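Local coordinates for protein importin-95 (Chaetomium thermophilum, PDB 4XRI) that probably acts as a nuclear transport receptor of the importin-beta family, binding a small GTPase and helping carry protein cargo into the nucleus, at residues 50-54 against 104-108; 128-133 against 173-178; 261-265 against 320-324; 641-645 against 681-685. The protein carries 2 engineered substitutions. The contacts are given in a common frame with arbitrary orientation. Numbering follows the deposited sequence.

Interaction 1 (50-54 against 104-108); sequences VQALA and LALET
Build both segments as helical backbone, 50-54 within helix 42-54 and 104-108 within helix 95-108. They run in the same direction, with an 18° signed crossing angle and axes 9.3 Å apart at closest approach. The register pairs Val50 with Ala105 (CA to CA 6.7 Å) and Ala54 with Thr108 (CA to CA 5.5 Å), so the backbones come nearest each other at Ala54 and Thr108, where both CA-to-CB bonds point across. Leu104, an mt rotamer, buries more area than any other residue here: its CB meets Val50 CG2 at 3.7 Å, its CD1 reaches Gln51 CG at 4.0 Å, and its CD2 lies 4.3 Å from Ala54 CB. Ala105 follows, its backbone N 4.0 Å from Val50 CG2, with chi1 of Val50 in the p well. Thr108 closes the contact. With chi1 at m, its OG1 donates to Leu104 O one turn back (2.6 Å) and touches Ala54 CB at 3.5 Å, while its CG2 sits 3.7 Å from Leu53 O and 4.0 Å from Leu53 CG. No hydrogen bond crosses the interface; Leu53 O is instead bonded to Arg63 of helix 60-72. Helix 114-131 packs on Leu53, Ala105 and Thr108. Equivalent helices of successive repeats packed side by side and nearly parallel are characteristic of a HEAT-repeat superhelical solenoid, the fold of the importin-beta family.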
loop_
_atom_site.group_PDB
_atom_site.type_symbol
_atom_site.label_atom_id
_atom_site.label_comp_id
_atom_site.label_asym_id
_atom_site.label_seq_id
_atom_site.Cartn_x
_atom_site.Cartn_y
_atom_site.Cartn_z
ATOM N N VAL A 50 13.618 -26.267 -26.633
ATOM C CA VAL A 50 13.250 -25.521 -27.829
ATOM C C VAL A 50 12.788 -26.473 -28.933
ATOM O O VAL A 50 11.963 -26.109 -29.773
ATOM C CB VAL A 50 14.415 -24.636 -28.344
ATOM C CG1 VAL A 50 15.518 -25.474 -28.977
ATOM C CG2 VAL A 50 13.895 -23.598 -29.329
ATOM N N GLN A 51 13.307 -27.697 -28.920
ATOM C CA GLN A 51 12.906 -28.695 -29.904
ATOM C C GLN A 51 11.487 -29.173 -29.622
ATOM O O GLN A 51 10.691 -29.367 -30.543
ATOM C CB GLN A 51 13.877 -29.876 -29.912
ATOM C CG GLN A 51 15.128 -29.633 -30.740
ATOM C CD GLN A 51 16.104 -30.793 -30.682
ATOM O OE1 GLN A 51 16.298 -31.405 -29.632
ATOM N NE2 GLN A 51 16.722 -31.104 -31.817
ATOM N N ALA A 52 11.179 -29.355 -28.342
ATOM C CA ALA A 52 9.840 -29.755 -27.919
ATOM C C ALA A 52 8.837 -28.643 -28.197
ATOM O O ALA A 52 7.665 -28.897 -28.474
ATOM C CB ALA A 52 9.836 -30.119 -26.446
ATOM N N LEU A 53 9.314 -27.407 -28.124
ATOM C CA LEU A 53 8.496 -26.246 -28.444
ATOM C C LEU A 53 8.197 -26.185 -29.939
ATOM O O LEU A 53 7.100 -25.806 -30.352
ATOM C CB LEU A 53 9.197 -24.963 -27.988
ATOM C CG LEU A 53 8.676 -23.633 -28.534
ATOM C CD1 LEU A 53 7.244 -23.381 -28.086
ATOM C CD2 LEU A 53 9.589 -22.486 -28.108
ATOM N N ALA A 54 9.175 -26.579 -30.747
ATOM C CA ALA A 54 9.064 -26.471 -32.198
ATOM C C ALA A 54 8.347 -27.670 -32.816
ATOM O O ALA A 54 7.978 -27.643 -33.990
ATOM C CB ALA A 54 10.447 -26.309 -32.817
ATOM N N LEU A 104 15.085 -21.891 -34.150
ATOM C CA LEU A 104 13.910 -22.717 -33.892
ATOM C C LEU A 104 12.791 -21.908 -33.242
ATOM O O LEU A 104 11.614 -22.091 -33.563
ATOM C CB LEU A 104 14.274 -23.912 -33.008
ATOM C CG LEU A 104 14.989 -25.069 -33.706
ATOM C CD1 LEU A 104 15.269 -26.195 -32.721
ATOM C CD2 LEU A 104 14.164 -25.576 -34.877
ATOM N N ALA A 105 13.164 -21.013 -32.331
ATOM C CA ALA A 105 12.198 -20.140 -31.675
ATOM C C ALA A 105 11.535 -19.225 -32.700
ATOM O O ALA A 105 10.313 -19.059 -32.699
ATOM C CB ALA A 105 12.869 -19.319 -30.583
ATOM N N LEU A 106 12.354 -18.635 -33.566
ATOM C CA LEU A 106 11.868 -17.779 -34.644
ATOM C C LEU A 106 10.884 -18.503 -35.550
ATOM O O LEU A 106 9.825 -17.973 -35.890
ATOM C CB LEU A 106 13.039 -17.256 -35.480
ATOM C CG LEU A 106 13.484 -15.808 -35.270
ATOM C CD1 LEU A 106 14.539 -15.426 -36.299
ATOM C CD2 LEU A 106 12.288 -14.869 -35.337
ATOM N N GLU A 107 11.244 -19.721 -35.942
ATOM C CA GLU A 107 10.431 -20.505 -36.863
ATOM C C GLU A 107 9.092 -20.920 -36.249
ATOM O O GLU A 107 8.095 -21.060 -36.957
ATOM C CB GLU A 107 11.208 -21.742 -37.326
ATOM C CG GLU A 107 12.339 -21.421 -38.292
ATOM C CD GLU A 107 13.319 -22.567 -38.469
ATOM O OE1 GLU A 107 14.271 -22.417 -39.264
ATOM O OE2 GLU A 107 13.144 -23.615 -37.811
ATOM N N THR A 108 9.072 -21.091 -34.931
ATOM C CA THR A 108 7.879 -21.545 -34.218
ATOM C C THR A 108 6.780 -20.473 -34.211
ATOM O O THR A 108 5.601 -20.771 -34.002
ATOM C CB THR A 108 8.238 -21.954 -32.768
ATOM O OG1 THR A 108 9.238 -22.979 -32.796
ATOM C CG2 THR A 108 7.022 -22.482 -32.007
#

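Interaction 2 (128-133 against 173-178); sequences AAIELP and DLRNSL
Segment 128-133 lies at the C-terminal part of helix 114-131, with helical phi/psi kept through Leu132 and Pro133; segment 173-178 is helical and belongs to the short helix 172-178. The nearest CA pair is Pro133 and Leu174, 5.3 Å apart. Leu174 is the centre of the contact, and its tp rotamer brings its methyls to this surface. Ala128 opens the row with its carbonyl O 4.0 Å from Leu174 CD1, the same O that receives Leu132 N at 2.9 Å. Ala129 comes next, its CA 4.2 Å from Leu174 CD2. Leu132 (mt) packs its CB on Leu174 CD1 at 3.8 Å and its CD1 on Leu178 CD2 at 4.2 Å, and its carbonyl O lies 3.6 Å from Ser177 CB. Pro133 finishes the row, its CB 4.1 Å from Asp173 CB and its CD 4.3 Å from Leu174 CD1. Ser177, chi1 p, turns its OG onto Leu174 O (2.6 Å), within its own helix. Met141 of helix 140-150 completes the apolar patch. The contact sets the end region of one repeat's second helix against the short helix that follows the next repeat's helix 153-168, packing between repeats of a HEAT solenoid.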
loop_
_atom_site.group_PDB
_atom_site.type_symbol
_atom_site.label_atom_id
_atom_site.label_comp_id
_atom_site.label_asym_id
_atom_site.label_seq_id
_atom_site.Cartn_x
_atom_site.Cartn_y
_atom_site.Cartn_z
ATOM N N ALA A 128 16.035 -11.564 -26.700
ATOM C CA ALA A 128 16.249 -10.217 -27.216
ATOM C C ALA A 128 16.694 -9.253 -26.121
ATOM O O ALA A 128 17.533 -8.381 -26.354
ATOM C CB ALA A 128 14.983 -9.701 -27.885
ATOM N N ALA A 129 16.130 -9.418 -24.928
ATOM C CA ALA A 129 16.460 -8.565 -23.792
ATOM C C ALA A 129 17.936 -8.691 -23.431
ATOM O O ALA A 129 18.539 -7.768 -22.881
ATOM C CB ALA A 129 15.591 -8.911 -22.598
ATOM N N ILE A 130 18.514 -9.840 -23.763
ATOM C CA ILE A 130 19.927 -10.089 -23.520
ATOM C C ILE A 130 20.798 -9.651 -24.696
ATOM O O ILE A 130 21.829 -9.000 -24.512
ATOM C CB ILE A 130 20.187 -11.583 -23.240
ATOM C CG1 ILE A 130 19.389 -12.045 -22.020
ATOM C CG2 ILE A 130 21.679 -11.838 -23.044
ATOM C CD1 ILE A 130 19.393 -13.548 -21.836
ATOM N N GLU A 131 20.373 -9.997 -25.908
ATOM C CA GLU A 131 21.250 -9.878 -27.070
ATOM C C GLU A 131 21.191 -8.539 -27.806
ATOM O O GLU A 131 22.206 -8.073 -28.328
ATOM C CB GLU A 131 20.944 -10.999 -28.059
ATOM C CG GLU A 131 21.348 -12.372 -27.569
ATOM C CD GLU A 131 21.675 -13.318 -28.706
ATOM O OE1 GLU A 131 21.277 -13.026 -29.854
ATOM O OE2 GLU A 131 22.345 -14.345 -28.456
ATOM N N LEU A 132 20.017 -7.919 -27.854
ATOM C CA LEU A 132 19.861 -6.662 -28.588
ATOM C C LEU A 132 20.696 -5.489 -28.036
ATOM O O LEU A 132 21.262 -4.718 -28.815
ATOM C CB LEU A 132 18.387 -6.262 -28.638
ATOM C CG LEU A 132 17.528 -7.122 -29.563
ATOM C CD1 LEU A 132 16.098 -6.606 -29.614
ATOM C CD2 LEU A 132 18.125 -7.157 -30.960
ATOM N N PRO A 133 20.779 -5.339 -26.696
ATOM C CA PRO A 133 21.672 -4.279 -26.208
ATOM C C PRO A 133 23.136 -4.494 -26.599
ATOM O O PRO A 133 23.881 -3.526 -26.754
ATOM C CB PRO A 133 21.502 -4.353 -24.686
ATOM C CG PRO A 133 20.152 -4.919 -24.489
ATOM C CD PRO A 133 19.969 -5.903 -25.601
ATOM N N ASP A 173 18.613 0.299 -21.980
ATOM C CA ASP A 173 19.515 -0.139 -23.037
ATOM C C ASP A 173 18.765 -0.820 -24.181
ATOM O O ASP A 173 19.081 -0.608 -25.351
ATOM C CB ASP A 173 20.582 -1.076 -22.469
ATOM C CG ASP A 173 21.403 -0.419 -21.373
ATOM O OD1 ASP A 173 21.312 0.819 -21.227
ATOM O OD2 ASP A 173 22.134 -1.136 -20.660
ATOM N N LEU A 174 17.774 -1.635 -23.839
ATOM C CA LEU A 174 16.965 -2.301 -24.854
ATOM C C LEU A 174 16.162 -1.284 -25.662
ATOM O O LEU A 174 16.129 -1.347 -26.892
ATOM C CB LEU A 174 16.029 -3.321 -24.212
ATOM C CG LEU A 174 15.081 -4.061 -25.156
ATOM C CD1 LEU A 174 15.859 -4.791 -26.239
ATOM C CD2 LEU A 174 14.211 -5.031 -24.382
ATOM N N ARG A 175 15.517 -0.356 -24.958
ATOM C CA ARG A 175 14.782 0.735 -25.593
ATOM C C ARG A 175 15.667 1.478 -26.585
ATOM O O ARG A 175 15.286 1.690 -27.736
ATOM C CB ARG A 175 14.243 1.712 -24.541
ATOM C CG ARG A 175 13.017 1.225 -23.789
ATOM C CD ARG A 175 11.813 1.061 -24.710
ATOM N NE ARG A 175 10.565 1.451 -24.057
ATOM C CZ ARG A 175 9.971 0.751 -23.096
ATOM N NH1 ARG A 175 10.505 -0.381 -22.664
ATOM N NH2 ARG A 175 8.842 1.185 -22.560
ATOM N N ASN A 176 16.858 1.856 -26.126
ATOM C CA ASN A 176 17.814 2.592 -26.941
ATOM C C ASN A 176 18.258 1.796 -28.162
ATOM O O ASN A 176 18.481 2.362 -29.231
ATOM C CB ASN A 176 19.033 2.982 -26.105
ATOM C CG ASN A 176 20.037 3.803 -26.889
ATOM O OD1 ASN A 176 19.666 4.701 -27.648
ATOM N ND2 ASN A 176 21.317 3.495 -26.714
ATOM N N SER A 177 18.381 0.482 -28.001
ATOM C CA SER A 177 18.778 -0.384 -29.107
ATOM C C SER A 177 17.666 -0.498 -30.146
ATOM O O SER A 177 17.917 -0.841 -31.302
ATOM C CB SER A 177 19.157 -1.775 -28.596
ATOM O OG SER A 177 18.008 -2.541 -28.283
ATOM N N LEU A 178 16.438 -0.208 -29.729
ATOM C CA LEU A 178 15.278 -0.313 -30.612
ATOM C C LEU A 178 15.015 0.981 -31.376
ATOM O O LEU A 178 14.248 0.989 -32.338
ATOM C CB LEU A 178 14.025 -0.685 -29.814
ATOM C CG LEU A 178 13.920 -2.075 -29.190
ATOM C CD1 LEU A 178 12.683 -2.156 -28.303
ATOM C CD2 LEU A 178 13.879 -3.138 -30.275
#

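Interaction 3 (261-265 against 320-324); sequences YEHMR and PFYNF
Two hydrogen bonds lace these turns together. Tyr322 N donates to Tyr261 OH (3.0 Å, 166°), and Tyr322 OH donates to Glu262 O (2.7 Å), so each tyrosine hydroxyl reaches across to the other segment's backbone. Tyr261 OH is also bonded to Glu302 OE2, the carboxylate oxygen that accepts Phe324 N. Residues 261-263 form a 3-10 turn, with Met264 N on Tyr261 O at 3.0 Å. Pro320 and Phe321 are extended; Asn323 (phi/psi 55/42) is the N-cap, without a side-chain capping bond. Tyr261 (chi1 t), Tyr322 (m) and Phe324 (m) form an aromatic cluster: the tyrosine planes lie 18° apart but slid, centroids 5.4 Å, and Tyr261 CE1 meets Phe324 CD2 at 3.6 Å. Arg265 CB makes a CH-pi contact 4.2 Å above the Tyr322 ring centroid; nearest atoms of its side chain and a sulfate, probably from the crystallisation liquor, are about 3 Å apart. The contact joins the starts of helices 265-280 and 324-340, with helix 285-310 supplying Glu302 and Ile305.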
loop_
_atom_site.group_PDB
_atom_site.type_symbol
_atom_site.label_atom_id
_atom_site.label_comp_id
_atom_site.label_asym_id
_atom_site.label_seq_id
_atom_site.Cartn_x
_atom_site.Cartn_y
_atom_site.Cartn_z
ATOM N N TYR A 261 -2.429 11.998 -20.532
ATOM C CA TYR A 261 -3.580 12.842 -20.216
ATOM C C TYR A 261 -3.458 14.231 -20.833
ATOM O O TYR A 261 -4.415 14.757 -21.404
ATOM C CB TYR A 261 -3.742 12.963 -18.698
ATOM C CG TYR A 261 -4.745 14.013 -18.266
ATOM C CD1 TYR A 261 -6.069 13.678 -18.031
ATOM C CD2 TYR A 261 -4.360 15.338 -18.077
ATOM C CE1 TYR A 261 -6.985 14.629 -17.632
ATOM C CE2 TYR A 261 -5.269 16.297 -17.685
ATOM C CZ TYR A 261 -6.580 15.937 -17.460
ATOM O OH TYR A 261 -7.492 16.887 -17.067
ATOM N N GLU A 262 -2.268 14.812 -20.718
ATOM C CA GLU A 262 -2.019 16.182 -21.155
ATOM C C GLU A 262 -2.231 16.388 -22.655
ATOM O O GLU A 262 -2.408 17.517 -23.109
ATOM C CB GLU A 262 -0.597 16.599 -20.776
ATOM C CG GLU A 262 0.496 15.793 -21.459
ATOM C CD GLU A 262 1.888 16.237 -21.048
ATOM O OE1 GLU A 262 2.003 17.281 -20.374
ATOM O OE2 GLU A 262 2.865 15.539 -21.395
ATOM N N HIS A 263 -2.219 15.300 -23.420
ATOM C CA HIS A 263 -2.375 15.390 -24.871
ATOM C C HIS A 263 -3.784 15.040 -25.354
ATOM O O HIS A 263 -4.026 14.958 -26.558
ATOM C CB HIS A 263 -1.374 14.471 -25.579
ATOM C CG HIS A 263 0.062 14.815 -25.326
ATOM N ND1 HIS A 263 0.679 15.910 -25.890
ATOM C CD2 HIS A 263 1.009 14.187 -24.589
ATOM C CE1 HIS A 263 1.941 15.949 -25.501
ATOM N NE2 HIS A 263 2.166 14.916 -24.711
ATOM N N MET A 264 -4.716 14.849 -24.427
ATOM C CA MET A 264 -5.979 14.194 -24.764
ATOM C C MET A 264 -7.166 15.109 -25.065
ATOM O O MET A 264 -8.218 14.626 -25.488
ATOM C CB MET A 264 -6.373 13.244 -23.633
ATOM C CG MET A 264 -5.538 11.975 -23.570
ATOM S SD MET A 264 -5.637 11.015 -25.095
ATOM C CE MET A 264 -4.068 11.420 -25.862
ATOM N N ARG A 265 -7.003 16.411 -24.853
ATOM C CA ARG A 265 -8.115 17.353 -24.999
ATOM C C ARG A 265 -8.821 17.250 -26.350
ATOM O O ARG A 265 -10.035 17.049 -26.408
ATOM C CB ARG A 265 -7.632 18.788 -24.796
ATOM C CG ARG A 265 -8.750 19.818 -24.833
ATOM C CD ARG A 265 -8.252 21.174 -24.377
ATOM N NE ARG A 265 -9.167 21.795 -23.425
ATOM C CZ ARG A 265 -8.845 22.822 -22.645
ATOM N NH1 ARG A 265 -7.626 23.338 -22.706
ATOM N NH2 ARG A 265 -9.738 23.327 -21.803
ATOM N N PRO A 320 -1.364 20.781 -16.404
ATOM C CA PRO A 320 -2.510 20.912 -17.311
ATOM C C PRO A 320 -3.748 20.184 -16.787
ATOM O O PRO A 320 -3.657 19.026 -16.393
ATOM C CB PRO A 320 -2.001 20.278 -18.610
ATOM C CG PRO A 320 -0.527 20.478 -18.561
ATOM C CD PRO A 320 -0.146 20.350 -17.113
ATOM N N PHE A 321 -4.886 20.875 -16.775
ATOM C CA PHE A 321 -6.131 20.317 -16.253
ATOM C C PHE A 321 -7.299 20.720 -17.148
ATOM O O PHE A 321 -7.529 21.907 -17.378
ATOM C CB PHE A 321 -6.362 20.784 -14.812
ATOM C CG PHE A 321 -7.603 20.220 -14.180
ATOM C CD1 PHE A 321 -7.630 18.916 -13.721
ATOM C CD2 PHE A 321 -8.737 20.999 -14.035
ATOM C CE1 PHE A 321 -8.767 18.393 -13.138
ATOM C CE2 PHE A 321 -9.878 20.484 -13.451
ATOM C CZ PHE A 321 -9.894 19.179 -13.004
ATOM N N TYR A 322 -8.038 19.729 -17.643
ATOM C CA TYR A 322 -9.044 19.970 -18.672
ATOM C C TYR A 322 -10.476 19.737 -18.202
ATOM O O TYR A 322 -11.414 19.919 -18.975
ATOM C CB TYR A 322 -8.766 19.085 -19.887
ATOM C CG TYR A 322 -7.377 19.243 -20.458
ATOM C CD1 TYR A 322 -6.873 20.497 -20.775
ATOM C CD2 TYR A 322 -6.567 18.135 -20.678
ATOM C CE1 TYR A 322 -5.601 20.644 -21.298
ATOM C CE2 TYR A 322 -5.297 18.271 -21.199
ATOM C CZ TYR A 322 -4.817 19.527 -21.508
ATOM O OH TYR A 322 -3.550 19.656 -22.028
ATOM N N ASN A 323 -10.636 19.330 -16.947
ATOM C CA ASN A 323 -11.960 19.091 -16.371
ATOM C C ASN A 323 -12.808 18.107 -17.180
ATOM O O ASN A 323 -14.004 18.329 -17.374
ATOM C CB ASN A 323 -12.722 20.412 -16.228
ATOM C CG ASN A 323 -12.902 20.830 -14.782
ATOM O OD1 ASN A 323 -13.057 19.990 -13.896
ATOM N ND2 ASN A 323 -12.873 22.135 -14.536
ATOM N N PHE A 324 -12.185 17.030 -17.649
ATOM C CA PHE A 324 -12.877 16.026 -18.457
ATOM C C PHE A 324 -14.091 15.447 -17.744
ATOM O O PHE A 324 -15.185 15.388 -18.307
ATOM C CB PHE A 324 -11.922 14.892 -18.836
ATOM C CG PHE A 324 -10.920 15.267 -19.888
ATOM C CD1 PHE A 324 -11.204 16.251 -20.820
ATOM C CD2 PHE A 324 -9.692 14.634 -19.945
ATOM C CE1 PHE A 324 -10.280 16.595 -21.788
ATOM C CE2 PHE A 324 -8.767 14.971 -20.909
ATOM C CZ PHE A 324 -9.060 15.953 -21.832
#

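Interaction 4 (641-645 against 681-685); sequences EEEFA and SLGER
This is a contact between the turn after helix 625-640 and the last residues of helix 665-682 with the turn beyond, at equivalent places in successive helical hairpins of the HEAT-type solenoid. The backbones echo each other: Glu641 (phi/psi 55/-126) and Gly683 (63/-135) each leave their helix with positive phi, the latter a value that suits glycine, and a 3-10 turn follows in both. Phe644 N bonds to Glu641 O at 2.8 Å and Arg685 N to Leu682 O at 3.2 Å. The register sets Glu641 against Ser681 (CA to CA 4.7 Å) and Glu642 against Leu682 (CA to CA 4.6 Å). Backbone contacts come from this closeness, with Glu641 CA 3.4 Å from Ser681 O and Glu641 O 3.3 Å from Leu682 CD1, yet no hydrogen bond passes between the segments. Ser681 OG is bonded to Asp677 O in its own helix. Apolar packing centres on Leu682 (chi1 m, chi2 p): its CD1 touches Phe644 CD2 at 3.9 Å, while its CD2 lies 4.2 Å from Ala645 CB. Phe644 (chi1 t) also rests on Ile633 and Ala637. Last, Arg685 (chi1 t, chi2 p) lays a guanidinium face over Ala645 CB, with its CG 3.6 Å from that methyl.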
loop_
_atom_site.group_PDB
_atom_site.type_symbol
_atom_site.label_atom_id
_atom_site.label_comp_id
_atom_site.label_asym_id
_atom_site.label_seq_id
_atom_site.Cartn_x
_atom_site.Cartn_y
_atom_site.Cartn_z
ATOM N N GLU A 641 4.009 3.875 34.523
ATOM C CA GLU A 641 5.313 4.531 34.634
ATOM C C GLU A 641 6.254 3.781 35.579
ATOM O O GLU A 641 6.482 2.589 35.398
ATOM C CB GLU A 641 5.135 5.990 35.071
ATOM C CG GLU A 641 4.475 6.844 33.994
ATOM C CD GLU A 641 4.274 8.290 34.400
ATOM O OE1 GLU A 641 4.002 8.548 35.588
ATOM O OE2 GLU A 641 4.390 9.172 33.524
ATOM N N GLU A 642 6.800 4.466 36.581
ATOM C CA GLU A 642 7.768 3.842 37.487
ATOM C C GLU A 642 7.166 2.673 38.269
ATOM O O GLU A 642 7.887 1.792 38.732
ATOM C CB GLU A 642 8.346 4.872 38.462
ATOM C CG GLU A 642 7.325 5.816 39.071
ATOM C CD GLU A 642 6.982 6.974 38.152
ATOM O OE1 GLU A 642 5.846 7.489 38.239
ATOM O OE2 GLU A 642 7.850 7.364 37.339
ATOM N N GLU A 643 5.843 2.660 38.403
ATOM C CA GLU A 643 5.147 1.545 39.040
ATOM C C GLU A 643 5.277 0.260 38.221
ATOM O O GLU A 643 5.073 -0.838 38.739
ATOM C CB GLU A 643 3.667 1.879 39.247
ATOM C CG GLU A 643 3.258 2.000 40.704
ATOM C CD GLU A 643 1.758 1.861 40.899
ATOM O OE1 GLU A 643 1.020 2.811 40.558
ATOM O OE2 GLU A 643 1.319 0.797 41.390
ATOM N N PHE A 644 5.621 0.406 36.946
ATOM C CA PHE A 644 5.765 -0.736 36.048
ATOM C C PHE A 644 7.059 -1.505 36.313
ATOM O O PHE A 644 7.195 -2.661 35.914
ATOM C CB PHE A 644 5.715 -0.269 34.589
ATOM C CG PHE A 644 5.798 -1.384 33.586
ATOM C CD1 PHE A 644 4.660 -2.076 33.209
ATOM C CD2 PHE A 644 7.012 -1.734 33.016
ATOM C CE1 PHE A 644 4.731 -3.098 32.282
ATOM C CE2 PHE A 644 7.089 -2.760 32.096
ATOM C CZ PHE A 644 5.945 -3.440 31.726
ATOM N N ALA A 645 7.997 -0.858 37.000
ATOM C CA ALA A 645 9.318 -1.427 37.263
ATOM C C ALA A 645 9.275 -2.817 37.892
ATOM O O ALA A 645 10.164 -3.637 37.657
ATOM C CB ALA A 645 10.114 -0.489 38.154
ATOM N N SER A 681 9.171 5.681 30.010
ATOM C CA SER A 681 8.141 5.578 31.040
ATOM C C SER A 681 8.729 5.387 32.434
ATOM O O SER A 681 8.206 5.919 33.413
ATOM C CB SER A 681 7.182 4.428 30.724
ATOM O OG SER A 681 6.492 4.659 29.507
ATOM N N LEU A 682 9.810 4.620 32.525
ATOM C CA LEU A 682 10.421 4.316 33.815
ATOM C C LEU A 682 11.532 5.301 34.155
ATOM O O LEU A 682 11.879 5.476 35.321
ATOM C CB LEU A 682 10.971 2.886 33.830
ATOM C CG LEU A 682 10.026 1.734 34.187
ATOM C CD1 LEU A 682 8.805 1.700 33.285
ATOM C CD2 LEU A 682 10.775 0.409 34.118
ATOM N N GLY A 683 12.086 5.938 33.130
ATOM C CA GLY A 683 13.175 6.879 33.313
ATOM C C GLY A 683 14.413 6.212 33.878
ATOM O O GLY A 683 14.801 5.128 33.442
ATOM N N GLU A 684 15.021 6.859 34.868
ATOM C CA GLU A 684 16.247 6.369 35.491
ATOM C C GLU A 684 16.051 5.021 36.178
ATOM O O GLU A 684 17.015 4.315 36.471
ATOM C CB GLU A 684 16.764 7.399 36.493
ATOM C CG GLU A 684 16.908 8.795 35.907
ATOM C CD GLU A 684 17.382 9.810 36.926
ATOM O OE1 GLU A 684 17.457 9.464 38.123
ATOM O OE2 GLU A 684 17.680 10.957 36.527
ATOM N N ARG A 685 14.795 4.664 36.425
ATOM C CA ARG A 685 14.456 3.378 37.023
ATOM C C ARG A 685 14.744 2.224 36.058
ATOM O O ARG A 685 14.847 1.065 36.465
ATOM C CB ARG A 685 12.985 3.371 37.448
ATOM C CG ARG A 685 12.530 2.119 38.177
ATOM C CD ARG A 685 13.420 1.818 39.367
ATOM N NE ARG A 685 13.016 0.601 40.067
ATOM C CZ ARG A 685 13.403 -0.624 39.725
ATOM N NH1 ARG A 685 12.985 -1.671 40.424
ATOM N NH2 ARG A 685 14.204 -0.799 38.684
#

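All four contacts are partly buried, but interaction 1 has most of its touching residues buried (four of seven), while interaction 3 has as many exposed as buried (three each of nine). Interactions 1 and 2 are closest, centres 22 Å apart, and are linked through helix 114-131: its C-terminal part takes part in interaction 2, and it also packs on residues of interaction 1. Interaction 1 sets helix flank on helix flank, whereas interactions 2 and 4 use helix end regions; all three are mainly apolar, with no hydrogen bond crossing. Interaction 3 joins two turns through tyrosine hydroxyls and aromatic rings, covering the largest area, 475 Å². Interaction 4 lies across the chain's centre from the others.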